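PDB 3RQB: acyl-CoA thioesterase from Alicyclobacillus acidocaldarius subsp. acidocaldarius, which probably hydrolyses the thioester bond of acyl-CoA molecules to release a free carboxylic acid and coenzyme A, as the hotdog-fold thioesterases do. Local coordinates for residues R178-D181 with H182-A186; P194-Y197 with V198-R202; F215-P219 with E220-R224. All coordinates share one frame; numbering follows the deposited sequence.

Interaction 1 of 3, residues R178-D181 with H182-A186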
loop_
_atom_site.group_PDB
_atom_site.type_symbol
_atom_site.label_atom_id
_atom_site.label_comp_id
_atom_site.label_asym_id
_atom_site.label_seq_id
_atom_site.Cartn_x
_atom_site.Cartn_y
_atom_site.Cartn_z
ATOM N N ARG B 178 -5.649 17.689 -19.375
ATOM C CA ARG B 178 -4.385 18.180 -18.850
ATOM C C ARG B 178 -3.306 17.133 -19.029
ATOM O O ARG B 178 -3.551 15.944 -18.815
ATOM C CB ARG B 178 -4.539 18.538 -17.368
ATOM C CG ARG B 178 -3.239 18.734 -16.605
ATOM C CD ARG B 178 -3.522 18.955 -15.118
ATOM N NE ARG B 178 -2.362 19.434 -14.361
ATOM C CZ ARG B 178 -1.416 18.640 -13.861
ATOM N NH1 ARG B 178 -1.484 17.323 -14.051
ATOM N NH2 ARG B 178 -0.401 19.157 -13.180
ATOM N N PRO B 179 -2.090 17.578 -19.378
ATOM C CA PRO B 179 -0.966 16.667 -19.585
ATOM C C PRO B 179 -0.729 15.863 -18.332
ATOM O O PRO B 179 -0.962 16.348 -17.224
ATOM C CB PRO B 179 0.199 17.613 -19.842
ATOM C CG PRO B 179 -0.449 18.798 -20.481
ATOM C CD PRO B 179 -1.747 18.958 -19.753
ATOM N N LEU B 180 -0.279 14.631 -18.512
ATOM C CA LEU B 180 -0.161 13.726 -17.389
ATOM C C LEU B 180 1.180 13.867 -16.703
ATOM O O LEU B 180 2.208 13.978 -17.366
ATOM C CB LEU B 180 -0.354 12.283 -17.836
ATOM C CG LEU B 180 -0.465 11.321 -16.657
ATOM C CD1 LEU B 180 -1.571 11.766 -15.703
ATOM C CD2 LEU B 180 -0.713 9.914 -17.151
ATOM N N ASP B 181 1.151 13.877 -15.373
ATOM C CA ASP B 181 2.359 13.806 -14.558
ATOM C C ASP B 181 2.077 12.943 -13.334
ATOM O O ASP B 181 1.007 12.366 -13.219
ATOM C CB ASP B 181 2.849 15.204 -14.162
ATOM C CG ASP B 181 2.024 15.831 -13.053
ATOM O OD1 ASP B 181 0.874 15.401 -12.831
ATOM O OD2 ASP B 181 2.532 16.769 -12.403
ATOM N N HIS B 182 3.022 12.853 -12.415
ATOM C CA HIS B 182 2.877 11.906 -11.314
ATOM C C HIS B 182 1.725 12.215 -10.364
ATOM O O HIS B 182 0.918 11.341 -10.046
ATOM C CB HIS B 182 4.197 11.755 -10.562
ATOM C CG HIS B 182 5.286 11.152 -11.396
ATOM N ND1 HIS B 182 5.510 9.791 -11.462
ATOM C CD2 HIS B 182 6.197 11.721 -12.221
ATOM C CE1 HIS B 182 6.518 9.550 -12.281
ATOM N NE2 HIS B 182 6.953 10.705 -12.755
ATOM N N ALA B 183 1.633 13.457 -9.911
ATOM C CA ALA B 183 0.587 13.789 -8.949
ATOM C C ALA B 183 -0.817 13.587 -9.544
ATOM O O ALA B 183 -1.713 13.058 -8.887
ATOM C CB ALA B 183 0.776 15.207 -8.400
ATOM N N ALA B 184 -0.992 13.993 -10.798
ATOM C CA ALA B 184 -2.282 13.884 -11.470
ATOM C C ALA B 184 -2.676 12.424 -11.522
ATOM O O ALA B 184 -3.857 12.052 -11.403
ATOM C CB ALA B 184 -2.183 14.444 -12.871
ATOM N N LEU B 185 -1.651 11.601 -11.700
ATOM C CA LEU B 185 -1.809 10.169 -11.820
ATOM C C LEU B 185 -2.243 9.554 -10.492
ATOM O O LEU B 185 -3.184 8.772 -10.448
ATOM C CB LEU B 185 -0.498 9.569 -12.307
ATOM C CG LEU B 185 -0.508 8.053 -12.467
ATOM C CD1 LEU B 185 -1.786 7.587 -13.160
ATOM C CD2 LEU B 185 0.729 7.587 -13.221
ATOM N N ALA B 186 -1.567 9.919 -9.409
ATOM C CA ALA B 186 -2.013 9.534 -8.077
ATOM C C ALA B 186 -3.504 9.862 -7.907
ATOM O O ALA B 186 -4.304 9.028 -7.457
ATOM C CB ALA B 186 -1.189 10.268 -7.017
HETATM O O HOH W 1 4.375 14.893 -10.667
#
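Asp181 OD1 takes two N-H groups at once, one from the helix that follows it and one from the loop before it. Ala184 N bonds to Asp181 OD1 at 3.1 Å, on the syn side and 30° out of the carboxylate plane. Arg178 NH1 makes a salt bridge to Asp181 OD1 over 3.3 Å, coming in steeply from the opposite face of the carboxylate; the bond is almost straight, with OD1 at the edge of the guanidinium and in its plane. Chi1 of 76° sets Asp181 CG between its backbone N and carbonyl carbon, which swings the carboxylate over the first helical turn as an N-cap. The helix start and the arginine would together probably favour the charged carboxylate. Asp181 OD2 takes a weak bond from water 1, which in turn accepts from Ala183 N at 3.2 Å.

Helix 182-188, so capped, belongs to the C-terminal hotdog half, and Ala183 packs it against helix 41-53 of the N-terminal half. Leu185 N donates to Asp181 O at 3.2 Å. Beside that bond Leu180 and Leu185 flank the cap as a hydrophobic staple, Leu180 CD1 lying 4.2 Å from Leu185 CB. Leu180 CD1 also touches Ala184 CB at 3.9 Å.

The Arg178 chain runs extended from CG to NE, carrying the guanidinium past the Ala184 methyl, and its NH2 forms a second salt bridge, to Asp13. The His182 ring leaves the cap to meet Phe215 edge-to-face and Phe223 at nearly a right angle.

Interaction 2 of 3, residues P194-Y197 with V198-R202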
loop_
_atom_site.group_PDB
_atom_site.type_symbol
_atom_site.label_atom_id
_atom_site.label_comp_id
_atom_site.label_asym_id
_atom_site.label_seq_id
_atom_site.Cartn_x
_atom_site.Cartn_y
_atom_site.Cartn_z
ATOM N N PRO B 194 -16.699 4.012 -5.046
ATOM C CA PRO B 194 -16.352 3.172 -3.894
ATOM C C PRO B 194 -16.823 1.751 -4.114
ATOM O O PRO B 194 -18.007 1.555 -4.414
ATOM C CB PRO B 194 -17.171 3.795 -2.753
ATOM C CG PRO B 194 -17.443 5.173 -3.191
ATOM C CD PRO B 194 -17.641 5.075 -4.671
ATOM N N ARG B 195 -15.936 0.778 -3.923
ATOM C CA ARG B 195 -16.256 -0.598 -4.295
ATOM C C ARG B 195 -17.646 -1.005 -3.764
ATOM O O ARG B 195 -18.480 -1.550 -4.500
ATOM C CB ARG B 195 -15.170 -1.562 -3.799
ATOM C CG ARG B 195 -13.788 -1.390 -4.451
ATOM C CD ARG B 195 -13.828 -1.573 -5.961
ATOM N NE ARG B 195 -14.120 -0.315 -6.648
ATOM C CZ ARG B 195 -14.767 -0.207 -7.807
ATOM N NH1 ARG B 195 -15.210 -1.281 -8.432
ATOM N NH2 ARG B 195 -14.975 0.985 -8.342
ATOM N N VAL B 196 -17.902 -0.695 -2.496
ATOM C CA VAL B 196 -19.134 -1.099 -1.830
ATOM C C VAL B 196 -20.415 -0.608 -2.540
ATOM O O VAL B 196 -21.379 -1.363 -2.675
ATOM C CB VAL B 196 -19.113 -0.697 -0.337
ATOM C CG1 VAL B 196 -19.285 0.799 -0.192
ATOM C CG2 VAL B 196 -20.192 -1.434 0.444
ATOM N N TYR B 197 -20.432 0.641 -2.997
ATOM C CA TYR B 197 -21.554 1.114 -3.806
ATOM C C TYR B 197 -21.786 0.147 -4.966
ATOM O O TYR B 197 -22.913 -0.278 -5.224
ATOM C CB TYR B 197 -21.291 2.507 -4.392
ATOM C CG TYR B 197 -21.155 3.642 -3.394
ATOM C CD1 TYR B 197 -21.247 3.419 -2.028
ATOM C CD2 TYR B 197 -20.941 4.948 -3.828
ATOM C CE1 TYR B 197 -21.120 4.469 -1.117
ATOM C CE2 TYR B 197 -20.815 6.001 -2.929
ATOM C CZ TYR B 197 -20.906 5.757 -1.574
ATOM O OH TYR B 197 -20.777 6.797 -0.674
ATOM N N VAL B 198 -20.709 -0.190 -5.668
ATOM C CA VAL B 198 -20.805 -1.063 -6.826
ATOM C C VAL B 198 -21.472 -2.379 -6.450
ATOM O O VAL B 198 -22.257 -2.947 -7.227
ATOM C CB VAL B 198 -19.421 -1.382 -7.414
ATOM C CG1 VAL B 198 -19.581 -1.941 -8.812
ATOM C CG2 VAL B 198 -18.525 -0.143 -7.424
ATOM N N LYS B 199 -21.161 -2.856 -5.250
ATOM C CA LYS B 199 -21.694 -4.134 -4.784
ATOM C C LYS B 199 -23.149 -4.049 -4.301
ATOM O O LYS B 199 -23.942 -4.954 -4.541
ATOM C CB LYS B 199 -20.795 -4.718 -3.689
ATOM C CG LYS B 199 -21.071 -6.187 -3.357
ATOM C CD LYS B 199 -20.644 -7.152 -4.476
ATOM C CE LYS B 199 -20.785 -8.617 -4.038
ATOM N NZ LYS B 199 -20.533 -9.603 -5.134
ATOM N N LEU B 200 -23.488 -2.976 -3.595
ATOM C CA LEU B 200 -24.839 -2.822 -3.080
ATOM C C LEU B 200 -25.796 -2.041 -3.967
ATOM O O LEU B 200 -26.989 -2.003 -3.677
ATOM C CB LEU B 200 -24.791 -2.137 -1.722
ATOM C CG LEU B 200 -23.883 -2.836 -0.719
ATOM C CD1 LEU B 200 -24.043 -2.199 0.668
ATOM C CD2 LEU B 200 -24.181 -4.346 -0.703
ATOM N N LYS B 201 -25.287 -1.383 -5.007
ATOM C CA LYS B 201 -26.143 -0.585 -5.895
ATOM C C LYS B 201 -26.807 0.629 -5.184
ATOM O O LYS B 201 -27.516 1.427 -5.815
ATOM C CB LYS B 201 -27.177 -1.460 -6.614
ATOM C CG LYS B 201 -26.600 -2.724 -7.246
ATOM C CD LYS B 201 -25.562 -2.410 -8.306
ATOM C CE LYS B 201 -24.962 -3.685 -8.877
ATOM N NZ LYS B 201 -23.739 -3.355 -9.647
ATOM N N ARG B 202 -26.607 0.736 -3.870
ATOM C CA ARG B 202 -26.988 1.935 -3.116
ATOM C C ARG B 202 -25.793 2.399 -2.266
ATOM O O ARG B 202 -24.891 1.611 -2.002
ATOM C CB ARG B 202 -28.193 1.667 -2.218
ATOM C CG ARG B 202 -27.903 0.689 -1.099
ATOM C CD ARG B 202 -28.729 1.007 0.130
ATOM N NE ARG B 202 -28.351 0.200 1.290
ATOM C CZ ARG B 202 -28.290 -1.130 1.292
ATOM N NH1 ARG B 202 -28.562 -1.817 0.185
ATOM N NH2 ARG B 202 -27.947 -1.779 2.401
#
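Arg195 lays one face of its guanidinium against the Val198 CG2 methyl, which stands 3.5 Å above the plane and toward the rim of the group. The two side chains run alongside each other on the buried flank of helix 195-200. Bends at chi2 (-59°) and chi3 (88°) fold the arginine back over the valine instead of letting it stretch away. Its polar rim is held from outside: NE donates to Gln246, NH1 to Ala166 O and Thr168, so the group is fixed in rotation while a methyl covers part of one face. From the next residue, Val196 CG2 meets Leu200 CD1, one turn further on, at 3.9 Å; Trp119 of the second subunit packs on both residues.

Tyr197 and Lys201 are partly exposed but held. The Tyr197 ring has Pro194 CG over one face, 3.4 Å above the plane, and its OH bonds to Val204 O. Lys201 bends back so that its NZ donates to Val198 O at 2.9 Å, in the carbonyl plane, and also to Val163 O and Ser158 O. The looser, solvent side is at Arg202, which is exposed and whose side chain touches none of Pro194-Tyr197.

The i to i+4 backbone bonds run from a weak one, Val198 N to Pro194 O at 3.5 Å, to that of Lys201 N with Tyr197 O. Proline as N-cap and positive phi (64°) at Lys201 bound a short alpha-helix that is followed, as many are, by a residue of left-handed conformation.

Interaction 3 of 3, residues F215-P219 with E220-R224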
loop_
_atom_site.group_PDB
_atom_site.type_symbol
_atom_site.label_atom_id
_atom_site.label_comp_id
_atom_site.label_asym_id
_atom_site.label_seq_id
_atom_site.Cartn_x
_atom_site.Cartn_y
_atom_site.Cartn_z
ATOM N N PHE B 215 4.206 3.737 -8.768
ATOM C CA PHE B 215 4.273 4.079 -10.186
ATOM C C PHE B 215 5.202 3.103 -10.889
ATOM O O PHE B 215 6.414 3.270 -10.837
ATOM C CB PHE B 215 4.879 5.470 -10.374
ATOM C CG PHE B 215 4.207 6.546 -9.583
ATOM C CD1 PHE B 215 3.198 7.308 -10.147
ATOM C CD2 PHE B 215 4.601 6.816 -8.283
ATOM C CE1 PHE B 215 2.574 8.311 -9.425
ATOM C CE2 PHE B 215 3.984 7.816 -7.553
ATOM C CZ PHE B 215 2.967 8.565 -8.126
ATOM N N LEU B 216 4.638 2.178 -11.659
ATOM C CA LEU B 216 5.430 1.109 -12.267
ATOM C C LEU B 216 6.123 1.576 -13.540
ATOM O O LEU B 216 7.250 1.166 -13.850
ATOM C CB LEU B 216 4.567 -0.136 -12.507
ATOM C CG LEU B 216 4.030 -0.703 -11.191
ATOM C CD1 LEU B 216 2.707 -1.432 -11.382
ATOM C CD2 LEU B 216 5.077 -1.595 -10.526
ATOM N N ALA B 217 5.439 2.442 -14.276
ATOM C CA ALA B 217 5.982 2.952 -15.512
ATOM C C ALA B 217 7.056 3.979 -15.208
ATOM O O ALA B 217 6.916 4.807 -14.293
ATOM C CB ALA B 217 4.891 3.560 -16.356
ATOM N N ASP B 218 8.133 3.911 -15.982
ATOM C CA ASP B 218 9.186 4.910 -15.931
ATOM C C ASP B 218 8.561 6.269 -16.155
ATOM O O ASP B 218 7.574 6.394 -16.874
ATOM C CB ASP B 218 10.192 4.647 -17.048
ATOM C CG ASP B 218 9.533 4.611 -18.422
ATOM O OD1 ASP B 218 8.701 3.699 -18.646
ATOM O OD2 ASP B 218 9.841 5.486 -19.269
ATOM N N PRO B 219 9.152 7.304 -15.566
ATOM C CA PRO B 219 8.643 8.662 -15.745
ATOM C C PRO B 219 8.354 9.048 -17.205
ATOM O O PRO B 219 7.322 9.677 -17.457
ATOM C CB PRO B 219 9.771 9.516 -15.160
ATOM C CG PRO B 219 10.304 8.676 -14.046
ATOM C CD PRO B 219 10.240 7.252 -14.573
ATOM N N GLU B 220 9.223 8.668 -18.142
ATOM C CA GLU B 220 9.102 9.102 -19.538
ATOM C C GLU B 220 7.839 8.554 -20.172
ATOM O O GLU B 220 7.137 9.259 -20.906
ATOM C CB GLU B 220 10.322 8.677 -20.354
ATOM C CG GLU B 220 11.652 9.229 -19.833
ATOM C CD GLU B 220 12.384 8.270 -18.891
ATOM O OE1 GLU B 220 11.890 8.015 -17.768
ATOM O OE2 GLU B 220 13.466 7.774 -19.279
ATOM N N THR B 221 7.557 7.289 -19.875
ATOM C CA THR B 221 6.330 6.646 -20.318
ATOM C C THR B 221 5.120 7.422 -19.830
ATOM O O THR B 221 4.207 7.734 -20.601
ATOM C CB THR B 221 6.205 5.227 -19.756
ATOM O OG1 THR B 221 7.164 4.364 -20.389
ATOM C CG2 THR B 221 4.783 4.694 -19.990
ATOM N N ILE B 222 5.118 7.728 -18.538
ATOM C CA ILE B 222 4.013 8.458 -17.929
ATOM C C ILE B 222 3.709 9.756 -18.697
ATOM O O ILE B 222 2.574 9.998 -19.125
ATOM C CB ILE B 222 4.287 8.726 -16.423
ATOM C CG1 ILE B 222 4.097 7.426 -15.612
ATOM C CG2 ILE B 222 3.389 9.846 -15.908
ATOM C CD1 ILE B 222 4.662 7.441 -14.177
ATOM N N PHE B 223 4.742 10.570 -18.890
ATOM C CA PHE B 223 4.605 11.851 -19.569
ATOM C C PHE B 223 4.097 11.695 -20.995
ATOM O O PHE B 223 3.300 12.502 -21.473
ATOM C CB PHE B 223 5.941 12.573 -19.542
ATOM C CG PHE B 223 6.431 12.851 -18.150
ATOM C CD1 PHE B 223 5.527 13.028 -17.108
ATOM C CD2 PHE B 223 7.787 12.926 -17.865
ATOM C CE1 PHE B 223 5.964 13.292 -15.810
ATOM C CE2 PHE B 223 8.232 13.180 -16.562
ATOM C CZ PHE B 223 7.318 13.365 -15.538
ATOM N N ARG B 224 4.528 10.617 -21.638
ATOM C CA ARG B 224 4.189 10.315 -23.019
ATOM C C ARG B 224 2.679 10.432 -23.290
ATOM O O ARG B 224 2.259 10.802 -24.387
ATOM C CB ARG B 224 4.676 8.896 -23.313
ATOM C CG ARG B 224 4.645 8.447 -24.757
ATOM C CD ARG B 224 5.335 7.087 -24.870
ATOM N NE ARG B 224 6.674 7.113 -24.269
ATOM C CZ ARG B 224 7.205 6.123 -23.553
ATOM N NH1 ARG B 224 6.511 5.009 -23.340
ATOM N NH2 ARG B 224 8.433 6.246 -23.049
#
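The backbone turns into a helix at Asp218, with Ile222 N donating to Asp218 O at 3.3 Å and Phe223 N to Pro219 O at 3.1 Å. Asp218 is the N-cap of helix 219-224, which follows strand 206-215 in the C-terminal hotdog half. Its chi1 of 56° brings the carboxylate forward across the Thr221 side chain at about a right angle. Asp218 OD2 accepts from Thr221 N at 3.0 Å, the donor standing well above the carboxylate plane, while OD1 lies at the Thr221 hydroxyl, modelled too close for the bond to be more than doubtful. With an alanine here, Thr221 N would probably lose its side-chain acceptor, leaving the first turn uncapped.

Beneath the cap, Ala217 CB meets Ile222 CG1 at 4.0 Å, the hydrophobic staple across this helix start, and Phe215 CB adds to the same apolar patch at Ile222 CD1. Ala217 CB also touches Thr221 CG2. Exposed charged side chains border the buried Asp218 carboxylate: Glu220 OE1 is 3.6 Å from Asp218 OD2, a like-charged neighbour. Arg224 may partly offset it, since its NH2 lies near OD2, beyond salt-bridge range, and its NH1 bonds weakly to Thr221 OG1. Pro219 O sits over one face of the Phe223 ring, 3.3 Å above its plane and offset toward the rim.

How the interactions relate
Interactions 1 and 3 are two aspartate-capped helix starts on the same side of the chain's centre, with their own centres about 10 Å apart. They pack directly: His182 CE1 lies 3.4 Å from Ile222 CD1, and Leu180 CD2 reaches Ile222 O at 3.8 Å. Interaction 2, with proline as its cap, stands apart on the opposite side, its centre about 27 Å from that of interaction 1 and about 31 Å from that of interaction 3; the nearest atoms are about 13 Å and 17 Å away. Interactions 2 and 3 both touch the second subunit, whereas interaction 1 is internal, joining the two hotdog halves.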